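Protein synthesis inhibitor I (PDB 4FBA) is a barley protein synthesis inhibitor of the ribosome-inactivating protein family, a fold of helices and a mixed sheet, here with adenine bound. Local coordinates at residues 130-135 / 167-172. The protein carries 3 engineered substitutions. Residues are numbered along the deposited sequence; the frame is centred on the assembly and turned at random.
With ADE (adenine), chain E.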
ATOM      1  N   THR A 130      13.454  -1.461  -9.023  1.00 25.16           N
ATOM      2  CA  THR A 130      14.422  -0.365  -9.076  1.00 30.39           C
ATOM      3  C   THR A 130      14.517   0.251 -10.470  1.00 29.18           C
ATOM      4  O   THR A 130      15.340   1.141 -10.709  1.00 29.21           O
ATOM      5  CB  THR A 130      15.812  -0.830  -8.621  1.00 27.55           C
ATOM      6  OG1 THR A 130      16.241  -1.922  -9.444  1.00 30.21           O
ATOM      7  CG2 THR A 130      15.756  -1.303  -7.174  1.00 30.42           C
ATOM      8  N   ASN A 131      13.678  -0.227 -11.388  1.00 31.03           N
ATOM      9  CA  ASN A 131      13.629   0.304 -12.750  1.00 29.32           C
ATOM     10  C   ASN A 131      12.423   1.204 -12.988  1.00 28.97           C
ATOM     11  O   ASN A 131      12.301   1.826 -14.043  1.00 27.55           O
ATOM     12  CB  ASN A 131      13.616  -0.838 -13.778  1.00 35.76           C
ATOM     13  CG  ASN A 131      14.945  -1.568 -13.861  1.00 42.88           C
ATOM     14  OD1 ASN A 131      16.003  -0.981 -13.635  1.00 41.54           O
ATOM     15  ND2 ASN A 131      14.894  -2.859 -14.191  1.00 50.86           N
ATOM     16  N   VAL A 132      11.530   1.267 -12.010  1.00 26.21           N
ATOM     17  CA  VAL A 132      10.277   1.985 -12.182  1.00 22.96           C
ATOM     18  C   VAL A 132      10.458   3.467 -11.888  1.00 25.64           C
ATOM     19  O   VAL A 132      10.829   3.846 -10.780  1.00 23.13           O
ATOM     20  CB  VAL A 132       9.173   1.418 -11.275  1.00 25.70           C
ATOM     21  CG1 VAL A 132       7.863   2.158 -11.519  1.00 24.50           C
ATOM     22  CG2 VAL A 132       9.006  -0.066 -11.530  1.00 32.20           C
ATOM     23  N   ALA A 133      10.205   4.306 -12.891  1.00 22.91           N
ATOM     24  CA  ALA A 133      10.307   5.749 -12.704  1.00 22.59           C
ATOM     25  C   ALA A 133       9.158   6.268 -11.858  1.00 26.29           C
ATOM     26  O   ALA A 133       7.989   6.040 -12.182  1.00 24.71           O
ATOM     27  CB  ALA A 133      10.330   6.460 -14.048  1.00 26.13           C
ATOM     28  N   LEU A 134       9.492   6.981 -10.785  1.00 22.99           N
ATOM     29  CA  LEU A 134       8.482   7.568  -9.912  1.00 25.61           C
ATOM     30  C   LEU A 134       8.527   9.085 -10.006  1.00 25.05           C
ATOM     31  O   LEU A 134       9.597   9.689  -9.949  1.00 30.06           O
ATOM     32  CB  LEU A 134       8.732   7.152  -8.465  1.00 19.68           C
ATOM     33  CG  LEU A 134       8.889   5.648  -8.237  1.00 24.67           C
ATOM     34  CD1 LEU A 134       9.210   5.372  -6.783  1.00 20.29           C
ATOM     35  CD2 LEU A 134       7.632   4.917  -8.652  1.00 21.30           C
ATOM     36  N   GLY A 135       7.365   9.711 -10.129  1.00 21.65           N
ATOM     37  CA  GLY A 135       7.308  11.154 -10.235  1.00 21.76           C
ATOM     38  C   GLY A 135       5.910  11.619 -10.551  1.00 24.82           C
ATOM     39  O   GLY A 135       5.010  10.801 -10.753  1.00 26.35           O
ATOM     40  N   VAL A 167      -0.316   0.252 -13.140  1.00 22.86           N
ATOM     41  CA  VAL A 167      -0.591  -0.368 -11.848  1.00 22.56           C
ATOM     42  C   VAL A 167       0.676  -0.413 -10.989  1.00 25.06           C
ATOM     43  O   VAL A 167       0.631  -0.134  -9.785  1.00 22.12           O
ATOM     44  CB  VAL A 167      -1.205  -1.788 -12.010  1.00 22.22           C
ATOM     45  CG1 VAL A 167      -1.273  -2.512 -10.668  1.00 24.93           C
ATOM     46  CG2 VAL A 167      -2.595  -1.702 -12.628  1.00 20.33           C
ATOM     47  N   THR A 168       1.812  -0.727 -11.606  1.00 20.66           N
ATOM     48  CA  THR A 168       3.070  -0.788 -10.860  1.00 20.43           C
ATOM     49  C   THR A 168       3.424   0.578 -10.271  1.00 23.50           C
ATOM     50  O   THR A 168       3.862   0.681  -9.121  1.00 20.36           O
ATOM     51  CB  THR A 168       4.227  -1.274 -11.731  1.00 28.11           C
ATOM     52  OG1 THR A 168       3.904  -2.561 -12.288  1.00 23.85           O
ATOM     53  CG2 THR A 168       5.502  -1.377 -10.898  1.00 23.00           C
ATOM     54  N   THR A 169       3.216   1.621 -11.067  1.00 21.80           N
ATOM     55  CA  THR A 169       3.488   2.997 -10.647  1.00 22.19           C
ATOM     56  C   THR A 169       2.646   3.383  -9.430  1.00 23.44           C
ATOM     57  O   THR A 169       3.161   3.966  -8.481  1.00 18.95           O
ATOM     58  CB  THR A 169       3.216   3.989 -11.798  1.00 25.82           C
ATOM     59  OG1 THR A 169       4.106   3.716 -12.893  1.00 22.24           O
ATOM     60  CG2 THR A 169       3.417   5.423 -11.335  1.00 23.81           C
ATOM     61  N   LEU A 170       1.354   3.052  -9.459  1.00 21.00           N
ATOM     62  CA  LEU A 170       0.465   3.342  -8.339  1.00 24.31           C
ATOM     63  C   LEU A 170       0.788   2.525  -7.087  1.00 24.64           C
ATOM     64  O   LEU A 170       0.680   3.032  -5.963  1.00 20.32           O
ATOM     65  CB  LEU A 170      -0.999   3.123  -8.732  1.00 18.68           C
ATOM     66  CG  LEU A 170      -1.525   3.945  -9.912  1.00 16.78           C
ATOM     67  CD1 LEU A 170      -3.043   3.841 -10.010  1.00 23.48           C
ATOM     68  CD2 LEU A 170      -1.115   5.398  -9.780  1.00 26.45           C
ATOM     69  N   LEU A 171       1.171   1.263  -7.270  1.00 17.71           N
ATOM     70  CA  LEU A 171       1.533   0.422  -6.129  1.00 19.52           C
ATOM     71  C   LEU A 171       2.678   1.072  -5.354  1.00 20.58           C
ATOM     72  O   LEU A 171       2.645   1.153  -4.127  1.00 18.45           O
ATOM     73  CB  LEU A 171       1.962  -0.968  -6.597  1.00 19.57           C
ATOM     74  CG  LEU A 171       0.835  -1.921  -6.998  1.00 20.82           C
ATOM     75  CD1 LEU A 171       1.406  -3.295  -7.341  1.00 19.36           C
ATOM     76  CD2 LEU A 171      -0.189  -2.036  -5.882  1.00 18.29           C
ATOM     77  N   LEU A 172       3.688   1.545  -6.075  1.00 20.36           N
ATOM     78  CA  LEU A 172       4.822   2.163  -5.410  1.00 15.61           C
ATOM     79  C   LEU A 172       4.437   3.505  -4.802  1.00 20.24           C
ATOM     80  O   LEU A 172       4.799   3.800  -3.660  1.00 17.91           O
ATOM     81  CB  LEU A 172       5.994   2.324  -6.379  1.00 20.35           C
ATOM     82  CG  LEU A 172       6.803   1.048  -6.584  1.00 19.87           C
ATOM     83  CD1 LEU A 172       7.703   1.172  -7.821  1.00 24.37           C
ATOM     84  CD2 LEU A 172       7.647   0.768  -5.345  1.00 22.75           C
TER
HETATM   85  N9  ADE E 301       2.844  -5.759  -3.903  1.00 23.18           N
HETATM   86  C8  ADE E 301       2.772  -6.458  -5.069  1.00 25.35           C
HETATM   87  N7  ADE E 301       1.576  -6.459  -5.602  1.00 24.97           N
HETATM   88  C5  ADE E 301       0.804  -5.697  -4.737  1.00 21.21           C
HETATM   89  C6  ADE E 301      -0.558  -5.322  -4.740  1.00 20.82           C
HETATM   90  N6  ADE E 301      -1.430  -5.670  -5.695  1.00 22.25           N
HETATM   91  N1  ADE E 301      -0.991  -4.562  -3.711  1.00 16.61           N
HETATM   92  C2  ADE E 301      -0.123  -4.207  -2.753  1.00 20.89           C
HETATM   93  N3  ADE E 301       1.173  -4.503  -2.643  1.00 21.81           N
HETATM   94  C4  ADE E 301       1.578  -5.261  -3.678  1.00 19.75           C
HETATM   95  O   HOH W   1       6.337   4.802 -13.753  1.00 24.25           O
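V132 and L134 lie against T168, T169 and L172 where the loop 130-135 passes the helical segment 167-172, the two backbones coming nearest at L134 and T169, whose CA atoms are 6.8 Å apart. No direct hydrogen bond joins the segments, and the contact is essentially apolar. Its focus is the CD1 methyl of L172, which rests on the flank of V132, 3.8 Å from CB of that valine. Both valine branches touch L172 CD1 but diverge beyond it. With CG1 anti to the backbone N (chi1 -178°), CG2 is placed beside that nitrogen and reaches the T168 methyl, at 3.8 Å from T168 CG2, whereas CG1 comes within 4.3 Å of T169 OG1. L134 approaches L172 at roughly a right angle: its CD2 methyl sits on the base of the leucine, 3.8 Å from L172 CB, and also touches CD1.

Beside this apolar patch, a water links the polar groups across the contact. It donates to A133 O at 2.6 Å and is hydrogen-bonded to T169 OG1, also at 2.6 Å, tying the loop backbone to the helix. T169 OG1 bonds in addition to E165 O, and T168 OG1 to R164 O, so both threonine hydroxyls are engaged with their own helix while the T168 methyl is presented to V132.

The contact thus packs the loop on one face of the long helix 157-179 of the ribosome-inactivating protein fold. On another face, the L171 methyls make van der Waals contact with adenine, CD2 3.4 Å from its N1 and CD1 near C5 and N7, in a site where R179, L89 and G117 hydrogen-bond the ligand. L122 of helix 119-123 packs on V167, T168 and L171, and helix 136-147, which follows G135 at its N-cap position, covers L170; the loop connecting these two helices crosses helix 157-179 here rather than following it.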